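Local coordinates for protein deoxyhypusine hydroxylase (Homo sapiens, PDB 4D50) that hydroxylates the deoxyhypusine residue of translation initiation factor eIF5A at a peroxo-bridged diiron centre, completing hypusine formation, at residues E168-E173 / R182-L187. Sequence-based numbering, arbitrary orientation.
Sequences EALLDE and RAMFAL
L187 N donates to A183 O at 2.9 Å, the regular helical bond that sets A183 and L187 one turn apart, both with CB pointing at the preceding helix. The two helices, 163-171 and 177-190, are consecutive and joined by a short turn in the HEAT-like helical array; 182-187 lies in the third HEAT-like PBS-type repeat (179-205), and 163-171 precedes that repeat. No hydrogen bond links the two segments; they meet through apolar groups. The backbones come nearest at L170 and A183, whose CA atoms lie 5.5 Å apart, a close approach consistent with the methyl-only side chains of A169 and A183 at the interface. A183 CB packs on A169 CB at 3.8 Å and reaches the neighbouring peptide, lying 3.9 Å from L170 N.

L170 buries the most surface here. Its CG stands anti to the backbone N (chi1 177°), and from there the isopropyl fork spreads across the second helix. One branch, CD1, presses on the start of the methionine side chain, 3.6 Å from M184 CB, and also touches M184 CG. Further out, M184 bends at chi3 (-66°), turning CE back toward L170 CD1, at the limit of contact. M184 also packs on V214 and E213 of helix 208-221, the helix that carries the iron ligand H212, about 8 Å away between side chains. R180 NE, from the N-terminal part of helix 177-190, hydrogen-bonds L170 O, a polar tie beside the apolar seam. The other branch of the fork goes to L187: L170 CD2 rests 3.9 Å from L187 CD1, and that same L187 methyl sits 4.1 Å from L170 CB.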
# COMPACT_ATOMS: atom_id res chain seq x y z
N GLU A 168 -5.47 -5.52 22.17
CA GLU A 168 -4.50 -6.42 22.79
C GLU A 168 -3.80 -7.30 21.81
O GLU A 168 -2.57 -7.51 21.90
CB GLU A 168 -5.18 -7.28 23.87
CG GLU A 168 -5.58 -6.49 25.10
CD GLU A 168 -6.09 -7.41 26.21
OE1 GLU A 168 -6.14 -8.66 25.99
OE2 GLU A 168 -6.51 -6.89 27.29
N ALA A 169 -4.57 -7.83 20.87
CA ALA A 169 -4.04 -8.71 19.84
C ALA A 169 -3.05 -7.99 18.95
O ALA A 169 -1.95 -8.47 18.71
CB ALA A 169 -5.17 -9.27 19.00
N LEU A 170 -3.42 -6.80 18.53
CA LEU A 170 -2.55 -5.94 17.67
C LEU A 170 -1.14 -5.69 18.24
O LEU A 170 -0.15 -5.74 17.49
CB LEU A 170 -3.27 -4.57 17.42
CG LEU A 170 -2.52 -3.52 16.63
CD1 LEU A 170 -2.59 -3.90 15.17
CD2 LEU A 170 -2.95 -2.07 16.88
N LEU A 171 -1.10 -5.35 19.54
CA LEU A 171 0.11 -4.97 20.29
C LEU A 171 0.87 -6.13 20.93
O LEU A 171 1.91 -5.88 21.53
CB LEU A 171 -0.23 -3.95 21.34
CG LEU A 171 -1.05 -2.74 20.89
CD1 LEU A 171 -1.36 -1.88 22.10
CD2 LEU A 171 -0.30 -1.91 19.84
N ASP A 172 0.38 -7.36 20.76
CA ASP A 172 1.04 -8.55 21.27
C ASP A 172 2.20 -9.03 20.38
O ASP A 172 2.02 -9.64 19.30
CB ASP A 172 0.01 -9.66 21.52
CG ASP A 172 0.58 -10.82 22.33
OD1 ASP A 172 1.80 -10.80 22.63
OD2 ASP A 172 -0.26 -11.71 22.68
N GLU A 173 3.41 -8.78 20.82
CA GLU A 173 4.60 -9.14 19.99
C GLU A 173 4.86 -10.67 19.90
O GLU A 173 5.61 -11.12 19.03
CB GLU A 173 5.84 -8.46 20.52
CG GLU A 173 5.79 -6.93 20.56
CD GLU A 173 6.10 -6.19 19.26
OE1 GLU A 173 6.49 -6.80 18.24
OE2 GLU A 173 6.03 -4.94 19.31
N ARG A 182 -4.69 -9.29 11.21
CA ARG A 182 -6.15 -9.46 11.18
C ARG A 182 -6.86 -8.50 12.19
O ARG A 182 -7.93 -7.98 11.94
CB ARG A 182 -6.49 -10.96 11.52
CG ARG A 182 -6.09 -11.91 10.44
CD ARG A 182 -6.85 -13.24 10.49
NE ARG A 182 -8.29 -13.06 10.38
CZ ARG A 182 -9.15 -14.05 10.58
NH1 ARG A 182 -8.70 -15.26 10.92
NH2 ARG A 182 -10.44 -13.81 10.53
N ALA A 183 -6.22 -8.29 13.33
CA ALA A 183 -6.76 -7.47 14.41
C ALA A 183 -6.66 -6.00 13.95
O ALA A 183 -7.56 -5.24 14.18
CB ALA A 183 -5.93 -7.67 15.64
N MET A 184 -5.65 -5.71 13.17
CA MET A 184 -5.40 -4.36 12.62
C MET A 184 -6.56 -4.00 11.65
O MET A 184 -7.15 -2.92 11.74
CB MET A 184 -4.06 -4.27 11.87
CG MET A 184 -3.62 -2.84 11.59
SD MET A 184 -2.21 -2.90 10.41
CE MET A 184 -0.95 -3.67 11.35
N PHE A 185 -6.91 -4.91 10.73
CA PHE A 185 -7.99 -4.64 9.81
C PHE A 185 -9.31 -4.64 10.49
O PHE A 185 -10.18 -3.83 10.11
CB PHE A 185 -7.95 -5.57 8.58
CG PHE A 185 -6.78 -5.28 7.74
CD1 PHE A 185 -6.70 -4.08 7.04
CD2 PHE A 185 -5.70 -6.16 7.70
CE1 PHE A 185 -5.57 -3.74 6.32
CE2 PHE A 185 -4.55 -5.76 7.04
CZ PHE A 185 -4.49 -4.54 6.42
N ALA A 186 -9.50 -5.49 11.52
CA ALA A 186 -10.75 -5.39 12.32
C ALA A 186 -10.90 -4.07 13.06
O ALA A 186 -12.00 -3.54 13.15
CB ALA A 186 -10.84 -6.53 13.32
N LEU A 187 -9.81 -3.49 13.46
CA LEU A 187 -9.79 -2.16 14.18
C LEU A 187 -10.22 -1.09 13.23
O LEU A 187 -11.03 -0.28 13.56
CB LEU A 187 -8.45 -1.91 14.80
CG LEU A 187 -8.23 -2.62 16.14
CD1 LEU A 187 -6.76 -2.70 16.48
CD2 LEU A 187 -9.03 -1.99 17.23